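Local coordinates for mevalonate kinase (Staphylococcus aureus, PDB 2X7I), which probably catalyses the ATP-dependent phosphorylation of mevalonate to 5-phosphomevalonate, a step on the route to isoprenoids, at residues Glu130-Ala135 / Ile146-Ile151; Ala106-Phe111 / Trp134-Ala139; Thr285-Val290 / Thr301-Leu306. All blocks are in the same frame, centred on the assembly; numbering follows the deposited sequence.

Contact 1: Glu130-Ala135 / Ile146-Ile151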
# COMPACT_ATOMS: atom_id res chain seq x y z
N GLU A 130 13.94 -11.50 1.01
CA GLU A 130 13.70 -12.92 1.14
C GLU A 130 12.83 -13.26 2.36
O GLU A 130 11.86 -13.99 2.24
CB GLU A 130 15.02 -13.69 1.23
CG GLU A 130 15.95 -13.52 0.02
CD GLU A 130 15.49 -14.28 -1.19
OE1 GLU A 130 14.58 -15.12 -1.06
OE2 GLU A 130 16.06 -14.06 -2.26
N LYS A 131 13.20 -12.73 3.52
CA LYS A 131 12.49 -13.04 4.76
C LYS A 131 11.08 -12.45 4.79
O LYS A 131 10.16 -13.07 5.31
CB LYS A 131 13.29 -12.56 5.97
CG LYS A 131 14.51 -13.40 6.30
CD LYS A 131 14.17 -14.58 7.21
CE LYS A 131 15.41 -15.10 7.95
NZ LYS A 131 15.23 -16.49 8.50
N ALA A 132 10.92 -11.25 4.24
CA ALA A 132 9.60 -10.63 4.18
C ALA A 132 8.68 -11.41 3.23
O ALA A 132 7.52 -11.64 3.55
CB ALA A 132 9.70 -9.17 3.76
N ASN A 133 9.20 -11.81 2.08
CA ASN A 133 8.40 -12.58 1.13
C ASN A 133 7.98 -13.92 1.75
O ASN A 133 6.82 -14.32 1.63
CB ASN A 133 9.12 -12.77 -0.23
CG ASN A 133 9.03 -11.52 -1.13
OD1 ASN A 133 10.05 -11.01 -1.61
ND2 ASN A 133 7.82 -11.03 -1.36
N TRP A 134 8.89 -14.55 2.49
CA TRP A 134 8.57 -15.80 3.20
C TRP A 134 7.52 -15.60 4.30
O TRP A 134 6.64 -16.44 4.49
CB TRP A 134 9.83 -16.46 3.79
CG TRP A 134 10.95 -16.74 2.78
CD1 TRP A 134 10.90 -16.60 1.41
CD2 TRP A 134 12.28 -17.20 3.08
NE1 TRP A 134 12.11 -16.93 0.85
CE2 TRP A 134 12.97 -17.30 1.86
CE3 TRP A 134 12.95 -17.51 4.27
CZ2 TRP A 134 14.31 -17.73 1.79
CZ3 TRP A 134 14.27 -17.93 4.20
CH2 TRP A 134 14.94 -18.03 2.96
N ALA A 135 7.61 -14.47 5.01
CA ALA A 135 6.67 -14.17 6.11
C ALA A 135 5.26 -13.90 5.58
O ALA A 135 4.27 -14.34 6.16
CB ALA A 135 7.16 -12.99 6.95
N ILE A 146 6.29 -7.43 -5.96
CA ILE A 146 6.28 -6.00 -6.28
C ILE A 146 6.13 -5.14 -5.02
O ILE A 146 6.84 -4.15 -4.87
CB ILE A 146 5.21 -5.64 -7.35
CG1 ILE A 146 5.43 -4.20 -7.84
CG2 ILE A 146 3.79 -5.81 -6.81
CD1 ILE A 146 4.72 -3.87 -9.17
N ASP A 147 5.22 -5.52 -4.12
CA ASP A 147 4.97 -4.76 -2.89
C ASP A 147 6.22 -4.76 -2.02
O ASP A 147 6.66 -3.71 -1.58
CB ASP A 147 3.81 -5.36 -2.08
CG ASP A 147 2.45 -5.30 -2.80
OD1 ASP A 147 2.39 -4.95 -4.01
OD2 ASP A 147 1.42 -5.62 -2.14
N THR A 148 6.81 -5.93 -1.81
CA THR A 148 7.99 -6.03 -0.95
C THR A 148 9.19 -5.24 -1.52
O THR A 148 9.88 -4.55 -0.78
CB THR A 148 8.40 -7.50 -0.71
OG1 THR A 148 7.27 -8.24 -0.23
CG2 THR A 148 9.54 -7.58 0.30
N GLN A 149 9.43 -5.36 -2.81
CA GLN A 149 10.54 -4.65 -3.43
C GLN A 149 10.32 -3.13 -3.41
O GLN A 149 11.24 -2.38 -3.11
CB GLN A 149 10.78 -5.16 -4.86
CG GLN A 149 11.83 -4.38 -5.66
CD GLN A 149 13.22 -4.37 -5.02
OE1 GLN A 149 13.49 -5.12 -4.09
NE2 GLN A 149 14.11 -3.51 -5.54
N THR A 150 9.11 -2.67 -3.71
CA THR A 150 8.81 -1.24 -3.66
C THR A 150 9.01 -0.70 -2.25
O THR A 150 9.65 0.33 -2.06
CB THR A 150 7.36 -0.95 -4.13
OG1 THR A 150 7.16 -1.49 -5.44
CG2 THR A 150 7.09 0.55 -4.14
N ILE A 151 8.46 -1.40 -1.27
CA ILE A 151 8.57 -1.01 0.13
C ILE A 151 10.02 -0.99 0.64
O ILE A 151 10.47 0.02 1.18
CB ILE A 151 7.71 -1.92 1.04
CG1 ILE A 151 6.23 -1.64 0.81
CG2 ILE A 151 8.02 -1.69 2.51
CD1 ILE A 151 5.34 -2.66 1.47

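Contact 2: Ala106-Phe111 / Trp134-Ala139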
# COMPACT_ATOMS: atom_id res chain seq x y z
N ALA A 106 3.73 -4.78 4.39
CA ALA A 106 4.17 -3.83 5.41
C ALA A 106 4.41 -4.51 6.77
O ALA A 106 5.49 -4.34 7.36
CB ALA A 106 3.15 -2.71 5.56
N VAL A 107 3.42 -5.26 7.25
CA VAL A 107 3.55 -6.02 8.49
C VAL A 107 4.79 -6.92 8.42
O VAL A 107 5.58 -6.98 9.38
CB VAL A 107 2.26 -6.86 8.78
CG1 VAL A 107 2.49 -7.87 9.89
CG2 VAL A 107 1.10 -5.94 9.17
N ALA A 108 4.98 -7.59 7.29
CA ALA A 108 6.09 -8.53 7.14
C ALA A 108 7.45 -7.83 7.17
O ALA A 108 8.37 -8.32 7.80
CB ALA A 108 5.94 -9.36 5.89
N VAL A 109 7.57 -6.71 6.47
CA VAL A 109 8.81 -5.93 6.48
C VAL A 109 9.11 -5.36 7.88
O VAL A 109 10.25 -5.41 8.34
CB VAL A 109 8.76 -4.80 5.42
CG1 VAL A 109 9.97 -3.85 5.56
CG2 VAL A 109 8.71 -5.41 4.01
N ALA A 110 8.07 -4.84 8.55
CA ALA A 110 8.19 -4.32 9.90
C ALA A 110 8.56 -5.41 10.89
O ALA A 110 9.45 -5.23 11.73
CB ALA A 110 6.89 -3.66 10.31
N PHE A 111 7.89 -6.55 10.79
CA PHE A 111 8.15 -7.65 11.71
C PHE A 111 9.58 -8.21 11.57
O PHE A 111 10.23 -8.52 12.58
CB PHE A 111 7.14 -8.78 11.55
CG PHE A 111 7.34 -9.88 12.53
CD1 PHE A 111 6.82 -9.78 13.81
CD2 PHE A 111 8.10 -10.98 12.21
CE1 PHE A 111 7.04 -10.78 14.74
CE2 PHE A 111 8.32 -11.98 13.14
CZ PHE A 111 7.79 -11.88 14.40
N TRP A 134 8.89 -14.55 2.49
CA TRP A 134 8.57 -15.80 3.20
C TRP A 134 7.52 -15.60 4.30
O TRP A 134 6.64 -16.44 4.49
CB TRP A 134 9.83 -16.46 3.79
CG TRP A 134 10.95 -16.74 2.78
CD1 TRP A 134 10.90 -16.60 1.41
CD2 TRP A 134 12.28 -17.20 3.08
NE1 TRP A 134 12.11 -16.93 0.85
CE2 TRP A 134 12.97 -17.30 1.86
CE3 TRP A 134 12.95 -17.51 4.27
CZ2 TRP A 134 14.31 -17.73 1.79
CZ3 TRP A 134 14.27 -17.93 4.20
CH2 TRP A 134 14.94 -18.03 2.96
N ALA A 135 7.61 -14.47 5.01
CA ALA A 135 6.67 -14.17 6.11
C ALA A 135 5.26 -13.90 5.58
O ALA A 135 4.27 -14.34 6.16
CB ALA A 135 7.16 -12.99 6.95
N GLU A 136 5.17 -13.17 4.47
CA GLU A 136 3.91 -12.96 3.77
C GLU A 136 3.24 -14.28 3.37
O GLU A 136 2.05 -14.47 3.61
CB GLU A 136 4.14 -12.11 2.52
CG GLU A 136 4.57 -10.69 2.83
CD GLU A 136 5.31 -10.05 1.67
OE1 GLU A 136 5.00 -10.40 0.51
OE2 GLU A 136 6.18 -9.21 1.92
N GLN A 137 4.02 -15.20 2.82
CA GLN A 137 3.52 -16.54 2.47
C GLN A 137 2.92 -17.27 3.67
O GLN A 137 1.81 -17.79 3.60
CB GLN A 137 4.64 -17.37 1.82
CG GLN A 137 4.37 -18.86 1.70
CD GLN A 137 3.30 -19.19 0.67
OE1 GLN A 137 3.26 -18.58 -0.41
NE2 GLN A 137 2.45 -20.15 0.99
N ILE A 138 3.66 -17.29 4.77
CA ILE A 138 3.25 -17.95 6.01
C ILE A 138 2.05 -17.28 6.67
O ILE A 138 1.09 -17.96 7.08
CB ILE A 138 4.42 -17.95 7.02
CG1 ILE A 138 5.49 -18.94 6.57
CG2 ILE A 138 3.95 -18.27 8.43
CD1 ILE A 138 6.78 -18.78 7.34
N ALA A 139 2.10 -15.96 6.78
CA ALA A 139 1.07 -15.20 7.49
C ALA A 139 -0.19 -14.98 6.65
O ALA A 139 -1.29 -14.96 7.19
CB ALA A 139 1.63 -13.84 7.97

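Contact 3: Thr285-Val290 / Thr301-Leu306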
# COMPACT_ATOMS: atom_id res chain seq x y z
N THR A 285 -4.89 22.56 -1.16
CA THR A 285 -5.96 22.01 -1.99
C THR A 285 -6.21 20.54 -1.62
O THR A 285 -7.36 20.08 -1.62
CB THR A 285 -5.64 22.12 -3.52
OG1 THR A 285 -5.49 23.49 -3.90
CG2 THR A 285 -6.74 21.52 -4.35
N ALA A 286 -5.14 19.81 -1.29
CA ALA A 286 -5.27 18.43 -0.83
C ALA A 286 -6.02 18.37 0.50
O ALA A 286 -6.80 17.46 0.72
CB ALA A 286 -3.90 17.77 -0.71
N LYS A 287 -5.78 19.34 1.38
CA LYS A 287 -6.51 19.41 2.66
C LYS A 287 -7.99 19.75 2.44
O LYS A 287 -8.86 19.26 3.17
CB LYS A 287 -5.87 20.41 3.63
CG LYS A 287 -4.51 19.96 4.18
CD LYS A 287 -3.90 21.03 5.08
CE LYS A 287 -2.62 20.54 5.74
NZ LYS A 287 -1.91 21.63 6.47
N ASN A 288 -8.27 20.57 1.44
CA ASN A 288 -9.65 20.91 1.08
C ASN A 288 -10.39 19.72 0.49
O ASN A 288 -11.57 19.50 0.79
CB ASN A 288 -9.68 22.08 0.09
CG ASN A 288 -9.15 23.37 0.69
OD1 ASN A 288 -8.87 23.45 1.89
ND2 ASN A 288 -9.01 24.39 -0.15
N ILE A 289 -9.71 18.95 -0.35
CA ILE A 289 -10.28 17.73 -0.92
C ILE A 289 -10.62 16.74 0.18
O ILE A 289 -11.70 16.17 0.18
CB ILE A 289 -9.31 17.06 -1.93
CG1 ILE A 289 -9.25 17.88 -3.22
CG2 ILE A 289 -9.75 15.63 -2.24
CD1 ILE A 289 -8.04 17.56 -4.08
N VAL A 290 -9.69 16.56 1.13
CA VAL A 290 -9.88 15.63 2.23
C VAL A 290 -11.16 15.97 2.99
O VAL A 290 -12.02 15.12 3.15
CB VAL A 290 -8.67 15.62 3.20
CG1 VAL A 290 -9.04 15.02 4.55
CG2 VAL A 290 -7.50 14.86 2.58
N THR A 301 -9.00 8.74 4.77
CA THR A 301 -8.19 9.44 3.78
C THR A 301 -6.73 9.62 4.22
O THR A 301 -6.42 9.55 5.39
CB THR A 301 -8.77 10.83 3.44
OG1 THR A 301 -8.87 11.62 4.63
CG2 THR A 301 -10.16 10.69 2.79
N TRP A 302 -5.85 9.81 3.24
CA TRP A 302 -4.44 10.14 3.48
C TRP A 302 -3.95 11.15 2.44
O TRP A 302 -4.42 11.16 1.30
CB TRP A 302 -3.55 8.90 3.36
CG TRP A 302 -3.86 7.75 4.27
CD1 TRP A 302 -3.27 7.47 5.46
CD2 TRP A 302 -4.81 6.71 4.04
NE1 TRP A 302 -3.80 6.31 6.00
CE2 TRP A 302 -4.75 5.83 5.14
CE3 TRP A 302 -5.72 6.44 3.01
CZ2 TRP A 302 -5.56 4.70 5.25
CZ3 TRP A 302 -6.52 5.31 3.11
CH2 TRP A 302 -6.43 4.45 4.22
N ILE A 303 -3.00 11.99 2.84
CA ILE A 303 -2.36 12.89 1.91
C ILE A 303 -0.92 12.43 1.70
O ILE A 303 -0.15 12.32 2.65
CB ILE A 303 -2.38 14.35 2.42
CG1 ILE A 303 -3.82 14.88 2.45
CG2 ILE A 303 -1.52 15.24 1.52
CD1 ILE A 303 -3.96 16.24 3.11
N GLU A 304 -0.59 12.13 0.45
CA GLU A 304 0.75 11.71 0.07
C GLU A 304 1.45 12.84 -0.68
O GLU A 304 0.99 13.28 -1.74
CB GLU A 304 0.65 10.47 -0.83
CG GLU A 304 1.99 9.82 -1.21
CD GLU A 304 2.64 9.05 -0.06
OE1 GLU A 304 1.96 8.77 0.95
OE2 GLU A 304 3.84 8.72 -0.19
N ASN A 305 2.56 13.31 -0.12
CA ASN A 305 3.47 14.21 -0.85
C ASN A 305 4.24 13.37 -1.86
O ASN A 305 4.77 12.32 -1.50
CB ASN A 305 4.45 14.88 0.11
CG ASN A 305 5.26 16.00 -0.55
OD1 ASN A 305 5.41 16.07 -1.78
ND2 ASN A 305 5.80 16.89 0.28
N LEU A 306 4.29 13.81 -3.11
CA LEU A 306 4.92 13.01 -4.15
C LEU A 306 6.40 13.31 -4.33
O LEU A 306 7.02 12.84 -5.29
CB LEU A 306 4.14 13.11 -5.46
CG LEU A 306 2.70 12.58 -5.42
CD1 LEU A 306 2.06 12.66 -6.81
CD2 LEU A 306 2.62 11.14 -4.89

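Contact 1: Glu130-Ala135 / Ile146-Ile151
Thr-148 OG1 is gripped by two groups of the chain, the carboxylate of Glu-136 and the backbone carbonyl of Ser-144, each by a hydrogen bond. The side chain of Asn-133 lies across Thr-148, with Asn-133 CG 3.8 Å from Thr-148 OG1. The threonine shares its two branches between polar and apolar work. With OG1 anti to the carbonyl carbon (chi1 -53°), the methyl is turned onto Ala-132, and Thr-148 CG2 rests 3.8 Å from Ala-132 CB. These two residues are buried, while Asn-133 is partly exposed.

The contact joins two successive helices of the GHMP kinase N-terminal region, 125-140 and 145-153. Their nearest CA atoms, those of Asn-133 and Thr-148, are 6.9 Å apart. Away from the interface, helix 145-153 ties one of its own side chains down. Thr-150 OG1 donates to Ile-146 O at 2.7 Å, from the opposite face of the carbonyl plane to the Thr-150 N donor. Beside Thr-148, Asp-147 forms a salt bridge with Lys-14 of strand 6-16.

Contact 2: Ala106-Phe111 / Trp134-Ala139
Ala-108 CB is the point of closest packing, set against two consecutive residues of helix 125-140. It lies 3.6 Å from Glu-136 CG and 4.0 Å from Ala-135 CB. Small side chains let the backbones come near: the CA atoms of Ala-108 and Ala-135 are 5.8 Å apart. Glu-136 CG stands anti to its own carbonyl carbon (chi1 -67°), and beyond it the chain runs extended alongside the Ala-108 methyl. The carboxylate lies beyond the methyl, with Glu-136 OE2 4.0 Å from Ala-108 CB. Glu-136 OE1 accepts from the backbone N of Ser-144, and with OE2 held by Thr-148, hydrogen bonds at both oxygens hold the buried carboxylate in place.

Packing is looser around Phe-111, which is buried but packs on Val-74 of helix 70-80. Phe-111 CD2 comes no nearer than 5.7 Å to Ala-135 CB. The solvent side is the far side of helix 125-140, where Trp-134 and Gln-137 are exposed and make no contact with segment 106-111. Helix 103-119 lies between this helix and the sheet: Ala-106 and Ala-110 pack on Ile-39 of strand 29-45 and Ser-11 of strand 6-16. Helix 70-80 joins from another direction, with Leu-73 against Ala-135.

Contact 3: Thr285-Val290 / Thr301-Leu306
Ile-303 has the largest buried surface here and meets three residues of helix 283-295. Its CG1 arm is anti to the carbonyl carbon (chi1 -66°) and carries CD1 to the helix. Ile-303 CD1 lies 3.9 Å from Ala-286 O and 4.1 Å from Ala-286 CB. Lys-287 adds the start of its chain at the edge: its CG is 3.9 Å from Ile-303 CD1, and the two side chains cross at about a right angle. The rest of the lysine runs on, extended, at the exposed surface.

Val-290, one turn further along the helix, comes next in buried area. Its two methyls divide the strand between them. Val-290 CG2 packs on Ile-303 CG1 at 3.7 Å, and Val-290 CG1 meets Thr-301 OG1 at 3.4 Å.

Helix 283-295 leads from strand 276-280 to strand 300-305 and packs on the four-stranded antiparallel sheet, whose order 2-3-1-4 is that of a ferredoxin-like alpha/beta sandwich. This fold is usual for the C-terminal domain of GHMP kinases. Helix and strand segments run nearly antiparallel, at 166°, with axes 9.2 Å apart. Strand 300-305 is an edge strand of the sheet.

Thr-301 is the third main participant. Its OG1 sits between the backbone N and the carbonyl carbon (chi1 58°), where it faces Val-290. The same oxygen is hydrogen-bonded to Glu-294, further along the helix. Trp-302 points away from the helix, and its ring meets Phe-34 edge to face.

How the contacts relate
Contacts 1 and 2 are buried neighbours whose centres lie 7 Å apart, and both use helix 125-140. One joins it to helix 145-153, the other to helix 103-119. They touch directly, for Ala-132 of contact 1 packs on Val-109 of contact 2. Contact 3 lies on the opposite side of the chain's centre, about 27 Å from contact 1 and 29 Å from contact 2, centre to centre. It is a surface contact of helix against strand. The chemistry differs accordingly. The two helix pairs combine small alanine contacts with buried polar groups. Contact 3 relies on larger branched side chains, with a lysine at its exposed edge.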